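PDB 7A9X: protein RMD9, mitochondrial from Saccharomyces cerevisiae S288C, which binds a dodecameric RNA element in the 3'-untranslated regions of yeast mitochondrial mRNAs and takes part in their processing or stability. Local coordinates for residues Glu231-Asn234 / Gln235-Ser239; Glu241-Pro245 / Asn246-Gly250; Asn324-Leu327 / Gln328-Lys332; Arg434-Ile437 / Ser438-Leu442; Asp459-Leu462 / Glu463-Lys466. One frame throughout, in Å; residues are numbered along the deposited sequence.

Overall arrangement
The five local contacts follow one another along a chain of paired helices. Contact 1 lies on helix 227-237; contact 2 covers the loop after it and the start of helix 245-257. Their centres are 11 Å apart, and Ile-236 packs on Tyr-248 and Leu-247. Contacts 4 and 5 are likewise neighbours, on helices 436-445 and 454-470, centres 10 Å apart, with Tyr-439 against Leu-464. Contact 3 lies between the pairs, its centre 29 Å from that of contact 2 and 28 Å from that of contact 4. Contacts 2 and 4 touch the RNA, at A2 and A3 and at U10 and U11 of chain B.

Contact 1 (Glu231-Asn234 / Gln235-Ser239); sequences ELYN and QIIQS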
# COMPACT_ATOMS: atom_id res chain seq x y z
N GLU A 231 20.88 -15.90 23.36
CA GLU A 231 20.97 -15.75 24.81
C GLU A 231 19.59 -15.49 25.41
O GLU A 231 19.24 -16.07 26.45
CB GLU A 231 21.93 -14.62 25.17
CG GLU A 231 22.07 -14.38 26.67
CD GLU A 231 22.88 -13.13 26.98
OE1 GLU A 231 23.75 -12.76 26.16
OE2 GLU A 231 22.64 -12.52 28.04
N LEU A 232 18.80 -14.63 24.77
CA LEU A 232 17.43 -14.41 25.22
C LEU A 232 16.58 -15.67 25.07
O LEU A 232 15.70 -15.92 25.90
CB LEU A 232 16.79 -13.26 24.44
CG LEU A 232 17.32 -11.86 24.75
CD1 LEU A 232 16.72 -10.83 23.80
CD2 LEU A 232 17.01 -11.49 26.20
N TYR A 233 16.84 -16.48 24.04
CA TYR A 233 16.10 -17.73 23.89
C TYR A 233 16.36 -18.67 25.06
O TYR A 233 15.43 -19.32 25.56
CB TYR A 233 16.47 -18.40 22.56
CG TYR A 233 15.82 -19.76 22.36
CD1 TYR A 233 14.53 -19.86 21.84
CD2 TYR A 233 16.49 -20.93 22.69
CE1 TYR A 233 13.94 -21.10 21.65
CE2 TYR A 233 15.90 -22.17 22.50
CZ TYR A 233 14.63 -22.25 21.99
OH TYR A 233 14.05 -23.49 21.80
N ASN A 234 17.61 -18.75 25.52
CA ASN A 234 17.93 -19.63 26.64
C ASN A 234 17.26 -19.17 27.93
O ASN A 234 16.85 -20.01 28.75
CB ASN A 234 19.44 -19.71 26.84
CG ASN A 234 20.18 -20.19 25.61
OD1 ASN A 234 19.59 -20.82 24.72
ND2 ASN A 234 21.47 -19.90 25.54
N GLN A 235 17.12 -17.86 28.13
CA GLN A 235 16.50 -17.36 29.35
C GLN A 235 14.99 -17.55 29.31
O GLN A 235 14.37 -17.88 30.34
CB GLN A 235 16.84 -15.89 29.55
CG GLN A 235 18.33 -15.58 29.52
CD GLN A 235 18.61 -14.09 29.53
OE1 GLN A 235 17.71 -13.28 29.73
NE2 GLN A 235 19.87 -13.73 29.32
N ILE A 236 14.38 -17.37 28.14
CA ILE A 236 12.92 -17.32 28.06
C ILE A 236 12.32 -18.72 28.08
O ILE A 236 11.27 -18.94 28.69
CB ILE A 236 12.51 -16.54 26.80
CG1 ILE A 236 12.86 -15.06 26.96
CG2 ILE A 236 11.02 -16.71 26.50
CD1 ILE A 236 12.45 -14.47 28.30
N ILE A 237 12.97 -19.69 27.43
CA ILE A 237 12.40 -21.03 27.29
C ILE A 237 12.12 -21.65 28.66
O ILE A 237 11.08 -22.28 28.87
CB ILE A 237 13.33 -21.92 26.44
CG1 ILE A 237 13.09 -21.65 24.96
CG2 ILE A 237 13.11 -23.39 26.75
CD1 ILE A 237 11.69 -21.98 24.50
N GLN A 238 13.04 -21.48 29.61
CA GLN A 238 12.93 -22.12 30.91
C GLN A 238 12.50 -21.16 32.01
O GLN A 238 12.57 -21.51 33.19
CB GLN A 238 14.25 -22.78 31.28
CG GLN A 238 14.69 -23.86 30.31
CD GLN A 238 16.11 -24.32 30.55
OE1 GLN A 238 16.99 -23.52 30.86
NE2 GLN A 238 16.35 -25.62 30.41
N SER A 239 12.04 -19.95 31.66
CA SER A 239 11.70 -18.96 32.67
C SER A 239 10.28 -19.18 33.18
O SER A 239 9.35 -19.37 32.40
CB SER A 239 11.82 -17.55 32.08
OG SER A 239 11.47 -16.56 33.04
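One face of the Tyr-233 ring carries CG1 of Ile-237, 3.6 Å from the ring centroid and 20° off the normal, a CH-pi contact one helical turn along. The methylene sits offset toward the rim, on the hydroxyl side, and comes to 3.4 Å from Tyr-233 CZ; CD1 of Ile-237 comes to 3.7 Å from Tyr-233 CE1. Tyr-233 has its CG opposite the backbone N (chi1 176°), which swings the ring along the helix toward Ile-237. A second pair of flat groups is the Glu-231 carboxylate and the Gln-235 amide, turned 52° from each other. OE2 of Glu-231 lies 3.3 Å from NE2 of Gln-235, and the same NE2 rests near CG of Glu-231. OE1 of the Gln-235 amide lies 4.0 Å from CD2 of Leu-232.

Tyr-233/Ile-237 and Glu-231/Gln-235 are i to i+4 pairs on the last turns of helix 227-237, assigned to the second pentatricopeptide repeat. The backbone bonds follow the same spacing: Ile-236 N to Leu-232 O is 3.0 Å, and Ile-237 N to Tyr-233 O is 3.1 Å. Near the C-terminal end of the helix, Ser-239 N bonds to Ile-236 O at 3.2 Å. Tyr-233 also touches Lys-263, Ser-266 and Leu-267 of helix 261-270, while the carbonyl of Ile-237 accepts from Gln-270 NE2.

Contact 2 (Glu241-Pro245 / Asn246-Gly250); sequences EFIHP and NLYSG. With nucleotides of chain B.
His-244 is an N-cap that works with both ring nitrogens: ND1 accepts from Asn-246 N at 3.0 Å, and NE2 donates to OP2 of A3 of chain B at 2.6 Å. It caps helix 245-257, the first of the probable third pentatricopeptide repeat, and one imidazole joins cap and phosphate. Its CG lies anti to the backbone N (chi1 -164°), which puts ND1 beside Asn-246 N. Both partners lie at the ring edge, in its plane, while CD of Pro-245, the next residue, sits over the rim of one face. With ND1 accepting and NE2 donating, the two bonds together fix the flip of the ring. Its CD2 also nears OP1 of A2 of chain B, an oxygen that Phe-242 CE2 approaches to 3.4 Å.

The first turn is closed by Tyr-248 N to His-244 O at 3.2 Å and by Ser-249 N to Pro-245 O. Away from the RNA, Ile-243 and Tyr-248 cross at about a right angle. CG2 of Ile-243 lies over one face of the phenol, 4.0 Å from its centroid, and Ile-236 of helix 227-237 packs against both residues. The phenol oxygen has polar partners in Lys-274 and Gln-270; CD1 of Ile-243 reaches to 3.4 Å from Tyr-248 OH.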
# COMPACT_ATOMS: atom_id res chain seq x y z
N GLU A 241 9.04 -16.75 35.10
CA GLU A 241 8.59 -15.38 35.30
C GLU A 241 7.74 -14.92 34.13
O GLU A 241 7.61 -15.60 33.11
CB GLU A 241 9.79 -14.45 35.50
CG GLU A 241 10.69 -14.83 36.66
CD GLU A 241 11.77 -13.81 36.91
OE1 GLU A 241 11.64 -12.67 36.43
OE2 GLU A 241 12.77 -14.14 37.59
N PHE A 242 7.14 -13.74 34.28
CA PHE A 242 6.30 -13.18 33.22
C PHE A 242 7.17 -12.72 32.06
O PHE A 242 8.10 -11.93 32.24
CB PHE A 242 5.46 -12.02 33.76
CG PHE A 242 4.78 -11.23 32.69
CD1 PHE A 242 3.67 -11.74 32.03
CD2 PHE A 242 5.24 -9.97 32.33
CE1 PHE A 242 3.04 -11.01 31.04
CE2 PHE A 242 4.61 -9.23 31.34
CZ PHE A 242 3.51 -9.75 30.69
N ILE A 243 6.86 -13.22 30.87
CA ILE A 243 7.57 -12.87 29.64
C ILE A 243 6.59 -12.17 28.72
O ILE A 243 5.58 -12.76 28.31
CB ILE A 243 8.19 -14.10 28.98
CG1 ILE A 243 9.12 -14.82 29.96
CG2 ILE A 243 8.93 -13.70 27.71
CD1 ILE A 243 9.31 -16.29 29.65
N HIS A 244 6.88 -10.92 28.38
CA HIS A 244 5.91 -10.12 27.64
C HIS A 244 5.69 -10.73 26.25
O HIS A 244 6.65 -11.10 25.57
CB HIS A 244 6.38 -8.67 27.50
CG HIS A 244 5.28 -7.74 27.08
ND1 HIS A 244 4.80 -7.69 25.79
CD2 HIS A 244 4.56 -6.84 27.79
CE1 HIS A 244 3.84 -6.79 25.72
NE2 HIS A 244 3.67 -6.26 26.92
N PRO A 245 4.43 -10.84 25.81
CA PRO A 245 4.16 -11.44 24.50
C PRO A 245 4.89 -10.76 23.35
O PRO A 245 5.28 -11.43 22.39
CB PRO A 245 2.64 -11.29 24.36
CG PRO A 245 2.14 -11.22 25.76
CD PRO A 245 3.20 -10.52 26.55
N ASN A 246 5.08 -9.44 23.41
CA ASN A 246 5.78 -8.76 22.33
C ASN A 246 7.26 -9.14 22.30
O ASN A 246 7.90 -9.03 21.24
CB ASN A 246 5.62 -7.24 22.47
CG ASN A 246 5.74 -6.52 21.14
OD1 ASN A 246 5.35 -7.05 20.10
ND2 ASN A 246 6.28 -5.31 21.16
N LEU A 247 7.82 -9.57 23.43
CA LEU A 247 9.17 -10.10 23.42
C LEU A 247 9.21 -11.46 22.73
O LEU A 247 10.12 -11.75 21.95
CB LEU A 247 9.72 -10.20 24.85
CG LEU A 247 11.18 -10.62 25.01
CD1 LEU A 247 12.10 -9.68 24.25
CD2 LEU A 247 11.57 -10.68 26.48
N TYR A 248 8.21 -12.31 23.01
CA TYR A 248 8.04 -13.53 22.22
C TYR A 248 7.96 -13.22 20.73
O TYR A 248 8.65 -13.83 19.92
CB TYR A 248 6.77 -14.27 22.67
CG TYR A 248 6.93 -15.14 23.89
CD1 TYR A 248 7.69 -16.31 23.85
CD2 TYR A 248 6.29 -14.82 25.08
CE1 TYR A 248 7.82 -17.11 24.96
CE2 TYR A 248 6.41 -15.62 26.20
CZ TYR A 248 7.18 -16.77 26.13
OH TYR A 248 7.31 -17.57 27.24
N SER A 249 7.11 -12.25 20.37
CA SER A 249 6.81 -12.00 18.96
C SER A 249 8.06 -11.58 18.19
O SER A 249 8.36 -12.13 17.13
CB SER A 249 5.73 -10.93 18.84
OG SER A 249 5.41 -10.69 17.48
N GLY A 250 8.80 -10.60 18.72
CA GLY A 250 10.02 -10.17 18.04
C GLY A 250 11.05 -11.27 17.93
O GLY A 250 11.73 -11.40 16.91
P A B 3 0.15 -5.49 26.82
OP1 A B 3 0.03 -6.47 25.72
OP2 A B 3 1.46 -4.85 27.10
O5' A B 3 -0.91 -4.33 26.56
C5' A B 3 -2.26 -4.63 26.28
C4' A B 3 -3.11 -3.39 26.31
O4' A B 3 -3.07 -2.81 27.64
C3' A B 3 -2.65 -2.26 25.40
O3' A B 3 -3.09 -2.43 24.06
C2' A B 3 -3.23 -1.02 26.08
O2' A B 3 -4.60 -0.87 25.77
C1' A B 3 -3.10 -1.40 27.56
N9 A B 3 -1.88 -0.87 28.18
C8 A B 3 -0.64 -1.48 28.26
N7 A B 3 0.26 -0.75 28.87
C5 A B 3 -0.42 0.40 29.22
C6 A B 3 -0.02 1.57 29.90
N6 A B 3 1.21 1.77 30.37
N1 A B 3 -0.95 2.54 30.09
C2 A B 3 -2.19 2.34 29.62
N3 A B 3 -2.68 1.29 28.97
C4 A B 3 -1.74 0.34 28.80
P A B 2 3.64 -4.87 31.67
OP1 A B 2 4.63 -5.87 31.21
OP2 A B 2 3.98 -3.43 31.68
O5' A B 2 2.32 -5.07 30.80
C5' A B 2 1.74 -6.36 30.65
C4' A B 2 0.24 -6.28 30.56
O4' A B 2 -0.29 -5.62 31.74
C3' A B 2 -0.32 -5.46 29.40
O3' A B 2 -0.36 -6.18 28.18
C2' A B 2 -1.70 -5.05 29.91
O2' A B 2 -2.63 -6.11 29.76
C1' A B 2 -1.43 -4.86 31.41
N9 A B 2 -1.19 -3.45 31.78
C8 A B 2 -0.04 -2.88 32.27
N7 A B 2 -0.14 -1.60 32.52
C5 A B 2 -1.45 -1.30 32.18
C6 A B 2 -2.18 -0.10 32.21
N6 A B 2 -1.68 1.07 32.62
N1 A B 2 -3.47 -0.13 31.80
C2 A B 2 -3.97 -1.30 31.39
N3 A B 2 -3.39 -2.49 31.31
C4 A B 2 -2.11 -2.42 31.72

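Contact 3 (Asn324-Leu327 / Gln328-Lys332); sequences NSFL and QNIWK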
# COMPACT_ATOMS: atom_id res chain seq x y z
N ASN A 324 0.60 -11.91 -0.51
CA ASN A 324 1.41 -11.48 -1.65
C ASN A 324 2.87 -11.89 -1.47
O ASN A 324 3.51 -12.37 -2.41
CB ASN A 324 1.31 -9.96 -1.82
CG ASN A 324 -0.07 -9.51 -2.24
OD1 ASN A 324 -0.84 -10.28 -2.83
ND2 ASN A 324 -0.40 -8.26 -1.95
N SER A 325 3.42 -11.69 -0.27
CA SER A 325 4.80 -12.09 -0.01
C SER A 325 4.97 -13.60 -0.14
O SER A 325 5.99 -14.07 -0.65
CB SER A 325 5.23 -11.62 1.38
OG SER A 325 6.51 -12.12 1.72
N PHE A 326 3.98 -14.36 0.32
CA PHE A 326 4.03 -15.82 0.19
C PHE A 326 4.00 -16.24 -1.28
O PHE A 326 4.77 -17.12 -1.69
CB PHE A 326 2.88 -16.44 0.97
CG PHE A 326 2.82 -17.94 0.91
CD1 PHE A 326 3.96 -18.70 1.11
CD2 PHE A 326 1.61 -18.58 0.70
CE1 PHE A 326 3.90 -20.08 1.06
CE2 PHE A 326 1.55 -19.96 0.65
CZ PHE A 326 2.69 -20.72 0.84
N LEU A 327 3.12 -15.62 -2.07
CA LEU A 327 3.08 -15.92 -3.50
C LEU A 327 4.39 -15.58 -4.19
O LEU A 327 4.86 -16.32 -5.06
CB LEU A 327 1.93 -15.16 -4.16
CG LEU A 327 0.50 -15.59 -3.81
CD1 LEU A 327 -0.49 -14.60 -4.39
CD2 LEU A 327 0.24 -16.99 -4.34
N GLN A 328 5.00 -14.45 -3.81
CA GLN A 328 6.25 -14.04 -4.44
C GLN A 328 7.40 -14.97 -4.07
O GLN A 328 8.26 -15.26 -4.90
CB GLN A 328 6.57 -12.59 -4.06
CG GLN A 328 5.64 -11.58 -4.72
CD GLN A 328 5.81 -10.18 -4.17
OE1 GLN A 328 6.44 -9.97 -3.14
NE2 GLN A 328 5.24 -9.20 -4.87
N ASN A 329 7.42 -15.46 -2.82
CA ASN A 329 8.47 -16.38 -2.41
C ASN A 329 8.36 -17.71 -3.14
O ASN A 329 9.38 -18.32 -3.48
CB ASN A 329 8.41 -16.59 -0.90
CG ASN A 329 8.85 -15.37 -0.12
OD1 ASN A 329 9.59 -14.53 -0.64
ND2 ASN A 329 8.40 -15.26 1.12
N ILE A 330 7.13 -18.19 -3.37
CA ILE A 330 6.94 -19.41 -4.14
C ILE A 330 7.45 -19.24 -5.56
O ILE A 330 8.12 -20.12 -6.11
CB ILE A 330 5.46 -19.83 -4.12
CG1 ILE A 330 5.01 -20.19 -2.70
CG2 ILE A 330 5.21 -20.99 -5.08
CD1 ILE A 330 3.52 -20.48 -2.61
N TRP A 331 7.15 -18.09 -6.17
CA TRP A 331 7.57 -17.85 -7.55
C TRP A 331 9.08 -17.70 -7.65
O TRP A 331 9.70 -18.22 -8.58
CB TRP A 331 6.85 -16.62 -8.10
CG TRP A 331 7.13 -16.33 -9.54
CD1 TRP A 331 7.68 -15.19 -10.06
CD2 TRP A 331 6.87 -17.19 -10.66
NE1 TRP A 331 7.78 -15.29 -11.43
CE2 TRP A 331 7.29 -16.51 -11.82
CE3 TRP A 331 6.32 -18.47 -10.79
CZ2 TRP A 331 7.18 -17.06 -13.09
CZ3 TRP A 331 6.21 -19.02 -12.05
CH2 TRP A 331 6.64 -18.32 -13.19
N LYS A 332 9.69 -16.99 -6.70
CA LYS A 332 11.14 -16.81 -6.74
C LYS A 332 11.88 -18.12 -6.48
O LYS A 332 12.94 -18.36 -7.08
CB LYS A 332 11.57 -15.75 -5.72
CG LYS A 332 11.05 -14.36 -6.03
CD LYS A 332 11.22 -13.43 -4.85
CE LYS A 332 10.50 -12.11 -5.08
NZ LYS A 332 10.51 -11.24 -3.87
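The shortest bonds between 324-327 and 328-332 are Gln-328 N to Asn-324 O and Asn-329 N to Ser-325 O, both 2.9 Å and both part of the regular alpha-helical pattern of helix 320-334, the first helix of what is assigned as the fifth pentatricopeptide repeat. Ile-330 N continues the pattern to Phe-326 O, and Trp-331 N to Leu-327 O.

The side-chain contact one turn apart is between Phe-326 and Ile-330. CD1 of Ile-330 stands over one face of the phenyl ring, 3.8 Å from the centroid and 19° off the normal, with Phe-326 CZ its nearest ring atom at 3.6 Å. Phe-326 holds CG opposite the backbone N (chi1 180°), and Ile-330 extends its chain to CD1 (chi2 175°), which brings the methyl over the ring. Ala-300 and Glu-301 of helix 297-308 and Ile-343 of helix 337-351 also touch the ring, so the pair lies where three helices meet. An alanine in place of Phe-326 would remove the ring and is likely to leave CD1 of Ile-330 without its aromatic partner, opening a gap beside Ile-343.

On another side of the helix, Ser-325 OG bonds to the carbonyl of Gly-292, which also accepts a weak bond from Asn-329 ND2. With this acceptor in common, OG of Ser-325 and ND2 of Asn-329 lie 3.7 Å apart.

Contact 4 (Arg434-Ile437 / Ser438-Leu442); sequences RTII and SYRIL. With nucleotides of chain B.
Arg-434 folds back over Ser-438 and Tyr-439, its chain bent at chi2 and chi3 (-63° and -60°), and grips one oxygen side-on: NH1 gives Ser-438 OG a bond of 2.8 Å and NE one of 3.2 Å, both in the guanidinium plane. The same group lies flat on Tyr-439, planes 5° apart and centres 4.3 Å apart, an off-centre stack and cation-pi contact with NH1 toward the rim of the ring. Glu-401 also bonds to Ser-438 OG, and Tyr-427 makes a second cation-pi contact with the arginine. A leucine in place of Arg-434 would probably leave one face of Tyr-439 without its cation and Ser-438 OG without two donors.

Thr-435 is the N-cap of helix 436-445, just before the assigned eighth pentatricopeptide repeat, its OG1 accepting from Ile-437 N and also hydrogen-bonded to Glu-401 OE1. CG2 of Ile-437 packs on CD1 of Ile-441 at 3.7 Å, and Ile-441 N bonds to Ile-437 O. Ile-437 also turns to the RNA: CD1 comes within 3.3 Å of O2 of U11 of chain B. O2 of U11 also takes a 2.8 Å bond from Arg-440 NH1. Ile-436 CD1 lies over one face of the Arg-440 guanidinium, which Asp-480 and Asp-134 hold by salt bridges.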
# COMPACT_ATOMS: atom_id res chain seq x y z
N ARG A 434 -17.95 0.56 -13.57
CA ARG A 434 -16.78 1.11 -14.23
C ARG A 434 -16.22 2.30 -13.47
O ARG A 434 -16.96 3.11 -12.90
CB ARG A 434 -17.14 1.54 -15.66
CG ARG A 434 -17.70 0.41 -16.52
CD ARG A 434 -16.67 -0.70 -16.72
NE ARG A 434 -15.46 -0.20 -17.38
CZ ARG A 434 -15.32 -0.12 -18.70
NH1 ARG A 434 -14.19 0.35 -19.22
NH2 ARG A 434 -16.30 -0.49 -19.50
N THR A 435 -14.89 2.39 -13.44
CA THR A 435 -14.16 3.56 -12.96
C THR A 435 -13.34 4.13 -14.11
O THR A 435 -13.28 3.56 -15.21
CB THR A 435 -13.25 3.22 -11.78
OG1 THR A 435 -12.09 2.53 -12.26
CG2 THR A 435 -13.98 2.35 -10.77
N ILE A 436 -12.69 5.27 -13.85
CA ILE A 436 -11.83 5.87 -14.87
C ILE A 436 -10.54 5.10 -15.09
O ILE A 436 -9.85 5.35 -16.08
CB ILE A 436 -11.49 7.33 -14.49
CG1 ILE A 436 -10.63 7.38 -13.23
CG2 ILE A 436 -12.76 8.14 -14.31
CD1 ILE A 436 -10.21 8.78 -12.84
N ILE A 437 -10.21 4.15 -14.21
CA ILE A 437 -8.97 3.39 -14.35
C ILE A 437 -8.98 2.58 -15.64
O ILE A 437 -8.00 2.56 -16.39
CB ILE A 437 -8.74 2.49 -13.13
CG1 ILE A 437 -8.91 3.27 -11.82
CG2 ILE A 437 -7.36 1.84 -13.20
CD1 ILE A 437 -7.92 4.39 -11.64
N SER A 438 -10.09 1.89 -15.91
CA SER A 438 -10.18 1.06 -17.11
C SER A 438 -10.00 1.89 -18.37
O SER A 438 -9.22 1.52 -19.26
CB SER A 438 -11.53 0.33 -17.14
OG SER A 438 -12.60 1.26 -17.11
N TYR A 439 -10.70 3.02 -18.47
CA TYR A 439 -10.59 3.86 -19.65
C TYR A 439 -9.18 4.41 -19.81
O TYR A 439 -8.72 4.60 -20.94
CB TYR A 439 -11.62 4.99 -19.58
CG TYR A 439 -13.05 4.50 -19.50
CD1 TYR A 439 -13.64 4.19 -18.28
CD2 TYR A 439 -13.82 4.34 -20.65
CE1 TYR A 439 -14.94 3.74 -18.20
CE2 TYR A 439 -15.13 3.89 -20.58
CZ TYR A 439 -15.69 3.59 -19.35
OH TYR A 439 -16.99 3.15 -19.27
N ARG A 440 -8.49 4.67 -18.70
CA ARG A 440 -7.08 5.07 -18.79
C ARG A 440 -6.23 3.93 -19.35
O ARG A 440 -5.39 4.16 -20.22
CB ARG A 440 -6.57 5.49 -17.41
CG ARG A 440 -7.01 6.88 -16.98
CD ARG A 440 -6.60 7.17 -15.55
NE ARG A 440 -6.97 8.53 -15.16
CZ ARG A 440 -6.87 9.00 -13.92
NH1 ARG A 440 -6.42 8.22 -12.94
NH2 ARG A 440 -7.22 10.25 -13.66
N ILE A 441 -6.44 2.71 -18.86
CA ILE A 441 -5.63 1.58 -19.30
C ILE A 441 -5.95 1.22 -20.74
O ILE A 441 -5.05 0.87 -21.52
CB ILE A 441 -5.83 0.38 -18.35
CG1 ILE A 441 -5.42 0.75 -16.93
CG2 ILE A 441 -5.03 -0.82 -18.84
CD1 ILE A 441 -5.88 -0.24 -15.89
N LEU A 442 -7.23 1.29 -21.12
CA LEU A 442 -7.61 0.99 -22.50
C LEU A 442 -6.92 1.94 -23.48
O LEU A 442 -6.51 1.52 -24.57
CB LEU A 442 -9.13 1.06 -22.65
CG LEU A 442 -9.91 -0.13 -22.10
CD1 LEU A 442 -11.39 0.20 -21.99
CD2 LEU A 442 -9.71 -1.35 -22.98
P U B 11 -0.50 -0.23 -12.70
OP1 U B 11 0.52 -0.79 -13.62
OP2 U B 11 -0.09 0.21 -11.34
O5' U B 11 -1.21 1.00 -13.43
C5' U B 11 -1.67 0.90 -14.76
C4' U B 11 -2.45 2.12 -15.17
O4' U B 11 -3.69 2.18 -14.43
C3' U B 11 -1.79 3.46 -14.89
O3' U B 11 -0.81 3.81 -15.85
C2' U B 11 -2.98 4.41 -14.84
O2' U B 11 -3.43 4.72 -16.15
C1' U B 11 -4.03 3.53 -14.17
N1 U B 11 -4.06 3.72 -12.71
C2 U B 11 -4.66 4.87 -12.21
O2 U B 11 -5.16 5.72 -12.93
N3 U B 11 -4.66 4.98 -10.84
C4 U B 11 -4.12 4.08 -9.94
O4 U B 11 -4.19 4.31 -8.74
C5 U B 11 -3.52 2.92 -10.53
C6 U B 11 -3.51 2.79 -11.86
P U B 10 -0.91 -0.49 -7.46
OP1 U B 10 0.48 -0.67 -7.93
OP2 U B 10 -1.37 0.86 -7.03
O5' U B 10 -1.89 -1.00 -8.61
C5' U B 10 -1.58 -2.15 -9.38
C4' U B 10 -2.57 -2.33 -10.50
O4' U B 10 -3.90 -2.42 -9.95
C3' U B 10 -2.64 -1.18 -11.50
O3' U B 10 -1.67 -1.31 -12.54
C2' U B 10 -4.07 -1.25 -12.02
O2' U B 10 -4.20 -2.18 -13.08
C1' U B 10 -4.83 -1.78 -10.80
N1 U B 10 -5.51 -0.72 -10.02
C2 U B 10 -6.86 -0.52 -10.27
O2 U B 10 -7.49 -1.17 -11.08
N3 U B 10 -7.44 0.47 -9.51
C4 U B 10 -6.82 1.27 -8.57
O4 U B 10 -7.48 2.12 -7.97
C5 U B 10 -5.43 1.00 -8.38
C6 U B 10 -4.84 0.04 -9.09

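Contact 5 (Asp459-Leu462 / Glu463-Lys466); sequences DRWL and ELVK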
# COMPACT_ATOMS: atom_id res chain seq x y z
N ASP A 459 -10.74 7.87 -30.19
CA ASP A 459 -11.97 7.33 -29.62
C ASP A 459 -11.79 6.95 -28.16
O ASP A 459 -12.62 7.28 -27.31
CB ASP A 459 -12.44 6.12 -30.43
CG ASP A 459 -12.84 6.49 -31.85
OD1 ASP A 459 -13.37 7.61 -32.05
OD2 ASP A 459 -12.63 5.67 -32.76
N ARG A 460 -10.69 6.26 -27.85
CA ARG A 460 -10.45 5.87 -26.46
C ARG A 460 -10.06 7.06 -25.60
O ARG A 460 -10.25 7.02 -24.38
CB ARG A 460 -9.37 4.78 -26.40
CG ARG A 460 -9.78 3.49 -27.09
CD ARG A 460 -8.88 2.33 -26.72
NE ARG A 460 -9.22 1.12 -27.47
CZ ARG A 460 -10.14 0.24 -27.10
NH1 ARG A 460 -10.83 0.42 -25.98
NH2 ARG A 460 -10.38 -0.82 -27.86
N TRP A 461 -9.52 8.13 -26.20
CA TRP A 461 -9.28 9.35 -25.45
C TRP A 461 -10.57 10.12 -25.20
O TRP A 461 -10.79 10.61 -24.09
CB TRP A 461 -8.28 10.25 -26.19
CG TRP A 461 -8.25 11.65 -25.66
CD1 TRP A 461 -8.95 12.73 -26.14
CD2 TRP A 461 -7.50 12.13 -24.53
NE1 TRP A 461 -8.68 13.85 -25.38
CE2 TRP A 461 -7.79 13.51 -24.39
CE3 TRP A 461 -6.62 11.54 -23.63
CZ2 TRP A 461 -7.22 14.29 -23.39
CZ3 TRP A 461 -6.06 12.32 -22.63
CH2 TRP A 461 -6.36 13.68 -22.52
N LEU A 462 -11.43 10.23 -26.21
CA LEU A 462 -12.70 10.92 -26.04
C LEU A 462 -13.56 10.23 -24.99
O LEU A 462 -14.13 10.88 -24.12
CB LEU A 462 -13.44 11.00 -27.38
CG LEU A 462 -12.83 11.89 -28.45
CD1 LEU A 462 -13.55 11.71 -29.78
CD2 LEU A 462 -12.85 13.35 -28.02
N GLU A 463 -13.65 8.89 -25.06
CA GLU A 463 -14.46 8.16 -24.09
C GLU A 463 -13.90 8.29 -22.68
O GLU A 463 -14.65 8.21 -21.70
CB GLU A 463 -14.57 6.70 -24.50
CG GLU A 463 -15.66 5.93 -23.76
CD GLU A 463 -15.89 4.54 -24.32
OE1 GLU A 463 -15.24 4.19 -25.32
OE2 GLU A 463 -16.72 3.80 -23.75
N LEU A 464 -12.58 8.50 -22.55
CA LEU A 464 -12.00 8.76 -21.24
C LEU A 464 -12.41 10.13 -20.72
O LEU A 464 -12.82 10.26 -19.56
CB LEU A 464 -10.47 8.64 -21.31
CG LEU A 464 -9.69 9.11 -20.09
CD1 LEU A 464 -10.07 8.31 -18.85
CD2 LEU A 464 -8.19 9.03 -20.34
N VAL A 465 -12.31 11.16 -21.56
CA VAL A 465 -12.73 12.49 -21.15
C VAL A 465 -14.22 12.51 -20.82
O VAL A 465 -14.66 13.18 -19.88
CB VAL A 465 -12.38 13.53 -22.23
CG1 VAL A 465 -12.79 14.93 -21.79
CG2 VAL A 465 -10.90 13.49 -22.55
N LYS A 466 -15.02 11.76 -21.59
CA LYS A 466 -16.44 11.65 -21.29
C LYS A 466 -16.66 11.01 -19.92
O LYS A 466 -17.42 11.53 -19.09
CB LYS A 466 -17.16 10.86 -22.38
CG LYS A 466 -17.26 11.59 -23.71
CD LYS A 466 -17.92 10.73 -24.78
CE LYS A 466 -18.01 11.46 -26.11
NZ LYS A 466 -18.63 10.61 -27.17
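Val-465 meets Trp-461 through a single branch. Its CB sits 3.7 Å from Leu-462 O and 3.8 Å from Trp-461 O, over the carbonyls of the preceding turn. From there CG2, set opposite the carbonyl carbon and beside the backbone N, comes to 3.3 Å from Trp-461 O and on over one face of the indole. It lies 3.8 Å from the centroid of the five-membered ring, 25° off the normal, and 3.6 Å from both NE1 and CE2 of Trp-461. The methyl thus covers the nitrogen side of the ring, while CD2 of Leu-464 approaches CE3 on the benzene side, more loosely at 4.4 Å.

Trp-461 lies in helix 454-470, assigned to the eighth pentatricopeptide repeat, where it faces the C-terminal helices: Tyr-551 meets it edge-to-face, and Ile-547, Leu-481 and Leu-484 also touch it. Leu-464 also packs on Tyr-439 of helix 436-445. Backbone bonds fix the spacing, Val-465 N to Trp-461 O at 3.0 Å and Lys-466 N to Leu-462 O at 2.8 Å. With a methyl over the indole and no polar bond between the two side chains, their contact probably rests mainly on dispersion and CH-pi attraction, while the charge of neighbouring Arg-460 is met elsewhere, by Asp-424 and Glu-456.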